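PDB 4MT4: CmeC, which probably forms the outer membrane channel through which an efflux system expels compounds from Campylobacter jejuni. Local coordinates for residues T159-E173 / A221-L235. Residues are numbered along the deposited sequence; the frame is centred on the assembly and turned at random.
Sequences TVQTYFNLVNAYENE and AKLNKENYLKALKIL
Leu166 and Leu232 meet at the apolar centre, CD2 to CD2 at 3.7 Å, their side chains crossing at about a right angle. They belong to the long helices 129-195 and 201-236, which form an antiparallel coiled-coil hairpin in the alpha-helical tunnel region of this outer membrane factor. The local axes approach to 8.5 Å, with 160° between their directions. Packing is knobs-into-holes. Leu166 enters the hole made by Lys225, Tyr228, Leu229 and Leu232. Leu232 in turn sits among Thr159, Thr162, Tyr163 and Leu166, and also touches Val49 of helix 44-56.

Thr162 is the next knob toward Leu235. Its CG2 lies anti to the backbone N (OG1 chi1 -63°) and enters among Tyr228, Ala231, Leu232 and Leu235. Thr162 OG1 sits beside the backbone N and bonds to Asn158 O, yet it also meets Leu235 CD1 at 3.5 Å, tip to tip. On one flank, Asn165 lays CB over a face of the Tyr228 ring, 3.8 Å from its centroid, in a CH-pi contact. The amide and ring planes stand 51° apart.

Toward Glu173 the paired CA atoms come closer. The small Ala169 puts CB 3.6 Å from Lys225 CA. Lys225 fills a hole among Leu166, Ala169, Tyr170 and Glu173. Its chain bends at chi2 and chi3, and CG lies over the centre of the Tyr170 ring at 4.0 Å. NZ makes a salt bridge to Glu226, whose other oxygen has a long, weak ion pair with Arg370 of a neighbouring subunit. Glu173 OE1 is buried against the lysine's methylene groups without a hydrogen-bond partner; Lys225 NZ, 4.3 Å from it, may still ease its charge. Nearby, a modelled water donates to both Ala169 O and Ala221 O, but at distances so short that the bridge is doubtful.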
loop_
_atom_site.group_PDB
_atom_site.type_symbol
_atom_site.label_atom_id
_atom_site.label_comp_id
_atom_site.label_asym_id
_atom_site.label_seq_id
_atom_site.Cartn_x
_atom_site.Cartn_y
_atom_site.Cartn_z
ATOM N N THR B 159 16.923 -8.054 7.936
ATOM C CA THR B 159 17.916 -7.699 8.944
ATOM C C THR B 159 19.329 -8.054 8.481
ATOM O O THR B 159 20.263 -7.266 8.642
ATOM C CB THR B 159 17.631 -8.401 10.285
ATOM O OG1 THR B 159 16.370 -7.955 10.800
ATOM C CG2 THR B 159 18.722 -8.096 11.298
ATOM N N VAL B 160 19.474 -9.242 7.902
ATOM C CA VAL B 160 20.769 -9.704 7.407
ATOM C C VAL B 160 21.267 -8.836 6.255
ATOM O O VAL B 160 22.431 -8.433 6.223
ATOM C CB VAL B 160 20.702 -11.175 6.936
ATOM C CG1 VAL B 160 21.996 -11.582 6.248
ATOM C CG2 VAL B 160 20.404 -12.095 8.109
ATOM N N GLN B 161 20.375 -8.549 5.312
ATOM C CA GLN B 161 20.731 -7.766 4.135
ATOM C C GLN B 161 20.954 -6.294 4.473
ATOM O O GLN B 161 21.697 -5.599 3.780
ATOM C CB GLN B 161 19.652 -7.904 3.056
ATOM C CG GLN B 161 19.614 -9.272 2.385
ATOM C CD GLN B 161 18.637 -9.333 1.226
ATOM O OE1 GLN B 161 17.683 -8.557 1.163
ATOM N NE2 GLN B 161 18.875 -10.253 0.297
ATOM N N THR B 162 20.313 -5.819 5.537
ATOM C CA THR B 162 20.533 -4.456 6.013
ATOM C C THR B 162 21.892 -4.366 6.699
ATOM O O THR B 162 22.608 -3.372 6.562
ATOM C CB THR B 162 19.427 -4.004 6.988
ATOM O OG1 THR B 162 18.170 -3.980 6.304
ATOM C CG2 THR B 162 19.721 -2.616 7.542
ATOM N N TYR B 163 22.242 -5.421 7.431
ATOM C CA TYR B 163 23.543 -5.512 8.082
ATOM C C TYR B 163 24.670 -5.439 7.059
ATOM O O TYR B 163 25.627 -4.686 7.229
ATOM C CB TYR B 163 23.652 -6.810 8.888
ATOM C CG TYR B 163 25.050 -7.128 9.378
ATOM C CD1 TYR B 163 25.549 -6.550 10.538
ATOM C CD2 TYR B 163 25.868 -8.013 8.685
ATOM C CE1 TYR B 163 26.824 -6.839 10.993
ATOM C CE2 TYR B 163 27.145 -8.309 9.130
ATOM C CZ TYR B 163 27.617 -7.719 10.284
ATOM O OH TYR B 163 28.884 -8.008 10.734
ATOM N N PHE B 164 24.540 -6.224 5.995
ATOM C CA PHE B 164 25.553 -6.291 4.949
ATOM C C PHE B 164 25.643 -4.990 4.157
ATOM O O PHE B 164 26.725 -4.595 3.722
ATOM C CB PHE B 164 25.265 -7.462 4.009
ATOM C CG PHE B 164 25.759 -8.784 4.523
ATOM C CD1 PHE B 164 26.971 -8.870 5.188
ATOM C CD2 PHE B 164 25.011 -9.938 4.353
ATOM C CE1 PHE B 164 27.434 -10.081 5.666
ATOM C CE2 PHE B 164 25.467 -11.155 4.830
ATOM C CZ PHE B 164 26.681 -11.226 5.488
ATOM N N ASN B 165 24.505 -4.328 3.969
ATOM C CA ASN B 165 24.487 -3.016 3.334
ATOM C C ASN B 165 25.157 -1.975 4.223
ATOM O O ASN B 165 25.748 -1.010 3.734
ATOM C CB ASN B 165 23.057 -2.585 3.011
ATOM C CG ASN B 165 22.480 -3.318 1.816
ATOM O OD1 ASN B 165 23.215 -3.823 0.968
ATOM N ND2 ASN B 165 21.155 -3.374 1.741
ATOM N N LEU B 166 25.061 -2.181 5.533
ATOM C CA LEU B 166 25.702 -1.296 6.497
ATOM C C LEU B 166 27.217 -1.485 6.483
ATOM O O LEU B 166 27.970 -0.510 6.484
ATOM C CB LEU B 166 25.157 -1.542 7.902
ATOM C CG LEU B 166 25.851 -0.757 9.016
ATOM C CD1 LEU B 166 25.702 0.742 8.791
ATOM C CD2 LEU B 166 25.315 -1.156 10.382
ATOM N N VAL B 167 27.653 -2.742 6.474
ATOM C CA VAL B 167 29.076 -3.063 6.409
ATOM C C VAL B 167 29.667 -2.553 5.100
ATOM O O VAL B 167 30.797 -2.067 5.059
ATOM C CB VAL B 167 29.328 -4.580 6.531
ATOM C CG1 VAL B 167 30.815 -4.874 6.504
ATOM C CG2 VAL B 167 28.706 -5.122 7.808
ATOM N N ASN B 168 28.885 -2.669 4.033
ATOM C CA ASN B 168 29.260 -2.140 2.730
ATOM C C ASN B 168 29.446 -0.629 2.810
ATOM O O ASN B 168 30.359 -0.067 2.207
ATOM C CB ASN B 168 28.196 -2.492 1.691
ATOM C CG ASN B 168 28.670 -2.293 0.263
ATOM O OD1 ASN B 168 27.955 -2.622 -0.683
ATOM N ND2 ASN B 168 29.878 -1.770 0.098
ATOM N N ALA B 169 28.570 0.020 3.569
ATOM C CA ALA B 169 28.619 1.464 3.739
ATOM C C ALA B 169 29.819 1.881 4.583
ATOM O O ALA B 169 30.429 2.919 4.335
ATOM C CB ALA B 169 27.330 1.964 4.364
ATOM N N TYR B 170 30.154 1.064 5.576
ATOM C CA TYR B 170 31.326 1.314 6.408
ATOM C C TYR B 170 32.611 1.204 5.591
ATOM O O TYR B 170 33.512 2.034 5.719
ATOM C CB TYR B 170 31.377 0.340 7.587
ATOM C CG TYR B 170 30.646 0.807 8.825
ATOM C CD1 TYR B 170 31.082 1.920 9.537
ATOM C CD2 TYR B 170 29.532 0.124 9.298
ATOM C CE1 TYR B 170 30.419 2.347 10.674
ATOM C CE2 TYR B 170 28.865 0.543 10.435
ATOM C CZ TYR B 170 29.311 1.655 11.119
ATOM O OH TYR B 170 28.644 2.070 12.250
ATOM N N GLU B 171 32.680 0.175 4.751
ATOM C CA GLU B 171 33.856 -0.083 3.926
ATOM C C GLU B 171 34.112 1.040 2.928
ATOM O O GLU B 171 35.249 1.478 2.754
ATOM C CB GLU B 171 33.702 -1.413 3.187
ATOM C CG GLU B 171 33.878 -2.636 4.073
ATOM C CD GLU B 171 35.319 -2.841 4.498
ATOM O OE1 GLU B 171 36.135 -3.258 3.649
ATOM O OE2 GLU B 171 35.637 -2.578 5.678
ATOM N N ASN B 172 33.052 1.502 2.270
ATOM C CA ASN B 172 33.173 2.596 1.316
ATOM C C ASN B 172 33.521 3.911 2.007
ATOM O O ASN B 172 34.252 4.735 1.457
ATOM C CB ASN B 172 31.884 2.754 0.509
ATOM C CG ASN B 172 31.691 1.643 -0.504
ATOM O OD1 ASN B 172 32.636 0.943 -0.861
ATOM N ND2 ASN B 172 30.461 1.484 -0.979
ATOM N N GLU B 173 32.998 4.099 3.215
ATOM C CA GLU B 173 33.285 5.299 3.991
ATOM C C GLU B 173 34.742 5.331 4.442
ATOM O O GLU B 173 35.391 6.377 4.406
ATOM C CB GLU B 173 32.363 5.387 5.207
ATOM C CG GLU B 173 32.678 6.550 6.135
ATOM C CD GLU B 173 31.870 6.508 7.412
ATOM O OE1 GLU B 173 30.930 5.691 7.489
ATOM O OE2 GLU B 173 32.177 7.286 8.340
ATOM N N ALA B 221 29.411 9.340 1.715
ATOM C CA ALA B 221 29.585 7.982 2.217
ATOM C C ALA B 221 29.146 7.873 3.672
ATOM O O ALA B 221 28.550 6.876 4.075
ATOM C CB ALA B 221 31.028 7.544 2.066
ATOM N N LYS B 222 29.452 8.903 4.456
ATOM C CA LYS B 222 28.986 8.981 5.836
ATOM C C LYS B 222 27.466 8.990 5.876
ATOM O O LYS B 222 26.844 8.305 6.686
ATOM C CB LYS B 222 29.518 10.236 6.527
ATOM C CG LYS B 222 31.025 10.315 6.661
ATOM C CD LYS B 222 31.415 11.586 7.398
ATOM C CE LYS B 222 32.917 11.779 7.441
ATOM N NZ LYS B 222 33.284 13.043 8.135
ATOM N N LEU B 223 26.879 9.780 4.985
ATOM C CA LEU B 223 25.435 9.932 4.913
ATOM C C LEU B 223 24.771 8.621 4.513
ATOM O O LEU B 223 23.734 8.245 5.058
ATOM C CB LEU B 223 25.070 11.038 3.923
ATOM C CG LEU B 223 23.936 11.962 4.362
ATOM C CD1 LEU B 223 24.154 12.402 5.797
ATOM C CD2 LEU B 223 23.844 13.166 3.439
ATOM N N ASN B 224 25.382 7.929 3.557
ATOM C CA ASN B 224 24.901 6.627 3.118
ATOM C C ASN B 224 25.023 5.593 4.231
ATOM O O ASN B 224 24.214 4.670 4.333
ATOM C CB ASN B 224 25.675 6.168 1.882
ATOM C CG ASN B 224 25.243 4.800 1.395
ATOM O OD1 ASN B 224 24.248 4.668 0.681
ATOM N ND2 ASN B 224 25.996 3.772 1.770
ATOM N N LYS B 225 26.042 5.761 5.067
ATOM C CA LYS B 225 26.274 4.868 6.193
ATOM C C LYS B 225 25.231 5.093 7.283
ATOM O O LYS B 225 24.727 4.143 7.882
ATOM C CB LYS B 225 27.688 5.073 6.745
ATOM C CG LYS B 225 28.110 4.076 7.814
ATOM C CD LYS B 225 27.851 4.602 9.222
ATOM C CE LYS B 225 28.490 5.965 9.441
ATOM N NZ LYS B 225 28.350 6.429 10.850
ATOM N N GLU B 226 24.912 6.359 7.534
ATOM C CA GLU B 226 23.922 6.717 8.541
ATOM C C GLU B 226 22.526 6.244 8.152
ATOM O O GLU B 226 21.697 5.961 9.018
ATOM C CB GLU B 226 23.915 8.228 8.770
ATOM C CG GLU B 226 25.067 8.727 9.625
ATOM C CD GLU B 226 24.957 8.269 11.067
ATOM O OE1 GLU B 226 23.820 8.175 11.578
ATOM O OE2 GLU B 226 26.005 8.003 11.690
ATOM N N ASN B 227 22.273 6.159 6.849
ATOM C CA ASN B 227 20.974 5.721 6.350
ATOM C C ASN B 227 20.713 4.250 6.646
ATOM O O ASN B 227 19.592 3.863 6.980
ATOM C CB ASN B 227 20.869 5.971 4.845
ATOM C CG ASN B 227 19.501 5.615 4.289
ATOM O OD1 ASN B 227 18.546 6.379 4.429
ATOM N ND2 ASN B 227 19.402 4.453 3.654
ATOM N N TYR B 228 21.755 3.434 6.518
ATOM C CA TYR B 228 21.641 2.002 6.760
ATOM C C TYR B 228 21.801 1.672 8.239
ATOM O O TYR B 228 21.359 0.621 8.698
ATOM C CB TYR B 228 22.670 1.234 5.930
ATOM C CG TYR B 228 22.303 1.124 4.468
ATOM C CD1 TYR B 228 21.238 0.333 4.058
ATOM C CD2 TYR B 228 23.023 1.808 3.496
ATOM C CE1 TYR B 228 20.896 0.227 2.723
ATOM C CE2 TYR B 228 22.690 1.706 2.157
ATOM C CZ TYR B 228 21.625 0.915 1.778
ATOM O OH TYR B 228 21.286 0.808 0.448
ATOM N N LEU B 229 22.439 2.573 8.981
ATOM C CA LEU B 229 22.539 2.421 10.426
ATOM C C LEU B 229 21.156 2.605 11.038
ATOM O O LEU B 229 20.733 1.821 11.887
ATOM C CB LEU B 229 23.528 3.424 11.022
ATOM C CG LEU B 229 24.505 2.888 12.076
ATOM C CD1 LEU B 229 25.101 4.027 12.888
ATOM C CD2 LEU B 229 23.847 1.860 12.989
ATOM N N LYS B 230 20.460 3.648 10.593
ATOM C CA LYS B 230 19.090 3.905 11.020
ATOM C C LYS B 230 18.182 2.725 10.694
ATOM O O LYS B 230 17.369 2.308 11.518
ATOM C CB LYS B 230 18.548 5.172 10.354
ATOM C CG LYS B 230 17.028 5.276 10.366
ATOM C CD LYS B 230 16.528 6.296 9.352
ATOM C CE LYS B 230 15.013 6.245 9.218
ATOM N NZ LYS B 230 14.513 7.177 8.169
ATOM N N ALA B 231 18.334 2.195 9.484
ATOM C CA ALA B 231 17.528 1.070 9.022
ATOM C C ALA B 231 17.723 -0.163 9.899
ATOM O O ALA B 231 16.777 -0.901 10.164
ATOM C CB ALA B 231 17.858 0.745 7.573
ATOM N N LEU B 232 18.951 -0.377 10.356
ATOM C CA LEU B 232 19.256 -1.537 11.187
ATOM C C LEU B 232 18.717 -1.360 12.607
ATOM O O LEU B 232 18.255 -2.319 13.228
ATOM C CB LEU B 232 20.763 -1.791 11.221
ATOM C CG LEU B 232 21.195 -3.085 11.914
ATOM C CD1 LEU B 232 20.632 -4.293 11.180
ATOM C CD2 LEU B 232 22.709 -3.172 12.024
ATOM N N LYS B 233 18.773 -0.130 13.110
ATOM C CA LYS B 233 18.274 0.184 14.446
ATOM C C LYS B 233 16.766 -0.032 14.544
ATOM O O LYS B 233 16.277 -0.632 15.501
ATOM C CB LYS B 233 18.619 1.626 14.821
ATOM C CG LYS B 233 20.103 1.886 15.002
ATOM C CD LYS B 233 20.679 1.030 16.113
ATOM C CE LYS B 233 22.152 1.329 16.337
ATOM N NZ LYS B 233 22.751 0.411 17.346
ATOM N N ILE B 234 16.039 0.462 13.547
ATOM C CA ILE B 234 14.586 0.343 13.509
ATOM C C ILE B 234 14.158 -1.125 13.450
ATOM O O ILE B 234 13.113 -1.504 13.984
ATOM C CB ILE B 234 13.999 1.116 12.302
ATOM C CG1 ILE B 234 14.260 2.617 12.453
ATOM C CG2 ILE B 234 12.506 0.868 12.162
ATOM C CD1 ILE B 234 13.630 3.465 11.365
ATOM N N LEU B 235 14.987 -1.954 12.829
ATOM C CA LEU B 235 14.665 -3.364 12.647
ATOM C C LEU B 235 14.905 -4.221 13.893
ATOM O O LEU B 235 14.279 -5.268 14.051
ATOM C CB LEU B 235 15.471 -3.941 11.477
ATOM C CG LEU B 235 14.982 -3.660 10.054
ATOM C CD1 LEU B 235 16.021 -4.108 9.037
ATOM C CD2 LEU B 235 13.648 -4.344 9.793
HETATM O O HOH W 1 29.234 4.644 2.973
#